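Predicted acetamidase/formamidase (Thermoanaerobacter tengcongensis, PDB 3TKK) probably hydrolyses carbon-nitrogen bonds other than peptide bonds in linear amides, and binds zinc and calcium ions. Local coordinates at residues I137-K142 with F171-V175. Residues are numbered along the deposited sequence; the frame is centred on the assembly and turned at random.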
loop_
_atom_site.group_PDB
_atom_site.type_symbol
_atom_site.label_atom_id
_atom_site.label_comp_id
_atom_site.label_asym_id
_atom_site.label_seq_id
_atom_site.Cartn_x
_atom_site.Cartn_y
_atom_site.Cartn_z
ATOM N N ILE A 137 15.713 12.121 2.002
ATOM C CA ILE A 137 15.679 13.247 2.901
ATOM C C ILE A 137 15.853 12.666 4.295
ATOM O O ILE A 137 15.290 11.596 4.605
ATOM C CB ILE A 137 14.414 14.066 2.889
ATOM C CG1 ILE A 137 14.519 15.129 3.996
ATOM C CG2 ILE A 137 13.121 13.142 3.055
ATOM C CD1 ILE A 137 13.244 16.327 3.653
ATOM N N GLY A 138 16.755 13.263 5.081
ATOM C CA GLY A 138 17.135 12.628 6.355
ATOM C C GLY A 138 18.035 13.496 7.200
ATOM O O GLY A 138 18.486 14.580 6.773
ATOM N N VAL A 139 18.358 13.003 8.381
ATOM C CA VAL A 139 19.333 13.610 9.251
ATOM C C VAL A 139 20.430 12.571 9.514
ATOM O O VAL A 139 20.346 11.455 9.058
ATOM C CB VAL A 139 18.660 13.918 10.603
ATOM C CG1 VAL A 139 17.449 14.842 10.394
ATOM C CG2 VAL A 139 18.188 12.489 11.329
ATOM N N ALA A 140 21.479 12.986 10.229
ATOM C CA ALA A 140 22.576 12.072 10.488
ATOM C C ALA A 140 22.147 11.020 11.504
ATOM O O ALA A 140 21.470 11.308 12.468
ATOM C CB ALA A 140 23.839 12.813 11.022
ATOM N N PRO A 141 22.553 9.771 11.253
ATOM C CA PRO A 141 22.387 8.743 12.232
ATOM C C PRO A 141 23.248 8.942 13.466
ATOM O O PRO A 141 24.255 9.694 13.458
ATOM C CB PRO A 141 22.856 7.436 11.517
ATOM C CG PRO A 141 23.274 7.796 10.100
ATOM C CD PRO A 141 23.363 9.373 10.079
ATOM N N LYS A 142 22.889 8.221 14.524
ATOM C CA LYS A 142 23.623 8.307 15.789
ATOM C C LYS A 142 25.071 7.932 15.559
ATOM O O LYS A 142 25.964 8.641 15.912
ATOM C CB LYS A 142 22.965 7.375 16.804
ATOM C CG LYS A 142 23.280 7.692 18.284
ATOM C CD LYS A 142 22.338 6.757 19.113
ATOM C CE LYS A 142 23.090 5.829 20.114
ATOM N NZ LYS A 142 22.240 4.574 20.222
ATOM N N PHE A 171 11.536 13.942 11.941
ATOM C CA PHE A 171 12.602 13.025 12.084
ATOM C C PHE A 171 13.095 12.978 13.511
ATOM O O PHE A 171 13.342 14.053 14.133
ATOM C CB PHE A 171 13.858 13.558 11.253
ATOM C CG PHE A 171 13.669 13.486 9.782
ATOM C CD1 PHE A 171 13.747 12.278 9.128
ATOM C CD2 PHE A 171 13.449 14.606 9.076
ATOM C CE1 PHE A 171 13.489 12.169 7.718
ATOM C CE2 PHE A 171 13.184 14.559 7.660
ATOM C CZ PHE A 171 13.262 13.332 6.986
ATOM N N PRO A 172 13.321 11.795 14.021
ATOM C CA PRO A 172 14.124 11.788 15.241
ATOM C C PRO A 172 15.505 12.363 15.048
ATOM O O PRO A 172 16.160 12.036 14.053
ATOM C CB PRO A 172 14.351 10.294 15.546
ATOM C CG PRO A 172 13.647 9.476 14.481
ATOM C CD PRO A 172 13.187 10.473 13.380
ATOM N N VAL A 173 16.004 13.130 16.035
ATOM C CA VAL A 173 17.352 13.745 16.033
ATOM C C VAL A 173 18.339 12.829 16.759
ATOM O O VAL A 173 18.146 12.458 17.927
ATOM C CB VAL A 173 17.326 15.164 16.703
ATOM C CG1 VAL A 173 18.643 15.878 16.525
ATOM C CG2 VAL A 173 16.269 16.053 15.930
ATOM N N PHE A 174 19.397 12.439 16.051
ATOM C CA PHE A 174 20.432 11.598 16.598
ATOM C C PHE A 174 21.659 12.375 17.027
ATOM O O PHE A 174 22.359 11.921 17.910
ATOM C CB PHE A 174 20.742 10.447 15.645
ATOM C CG PHE A 174 19.495 9.588 15.376
ATOM C CD1 PHE A 174 19.018 8.711 16.358
ATOM C CD2 PHE A 174 18.783 9.739 14.230
ATOM C CE1 PHE A 174 17.895 7.976 16.149
ATOM C CE2 PHE A 174 17.619 9.027 14.003
ATOM C CZ PHE A 174 17.162 8.131 14.926
ATOM N N VAL A 175 21.926 13.539 16.405
ATOM C CA VAL A 175 23.104 14.313 16.705
ATOM C C VAL A 175 22.766 15.755 16.754
ATOM O O VAL A 175 21.828 16.268 16.112
ATOM C CB VAL A 175 24.248 14.156 15.684
ATOM C CG1 VAL A 175 24.439 12.702 15.333
ATOM C CG2 VAL A 175 23.885 14.878 14.444
HETATM O O HOH W 1 20.585 13.684 13.506
#
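Phe171 meets Ile137, Gly138 and Val139, and its side chain illustrates how one aromatic ring can serve where strands of different sheets come together without pairing. CB lies 3.9 Å from Val139 CG1, and CG is still beside that methyl, the two side chains running alongside one another but pointing opposite ways. With CG set anti to the carbonyl carbon (chi1 -70°), the ring lies against Gly138, whose CA stands over one face in a CH-pi contact, 4.3 Å from the centroid. CE1 also meets the Ile137 carbonyl oxygen; CE2 approaches Ile137 CG1, and at the tip CZ lies 3.7 Å from that same CG1, while Ile137 CG2 comes to the ring edge in plane. Strand 133-138 belongs to one mixed sheet and strand 168-172 to another, so the ring spans from one sheet to the other, with Met158 touching both it and Ile137. Beyond the strands, a water donates to Ala140 O (2.7 Å) and accepts from Phe174 N (3.1 Å), joining the two loops. Val139 CG2 sits 3.4 Å from Pro172 O, a buried carbonyl oxygen without a polar partner, and at the edge of the Phe174 ring. Phe174 CB, in turn, lies against the backbone, close to Lys142 N (3.3 Å) and Ala140 O.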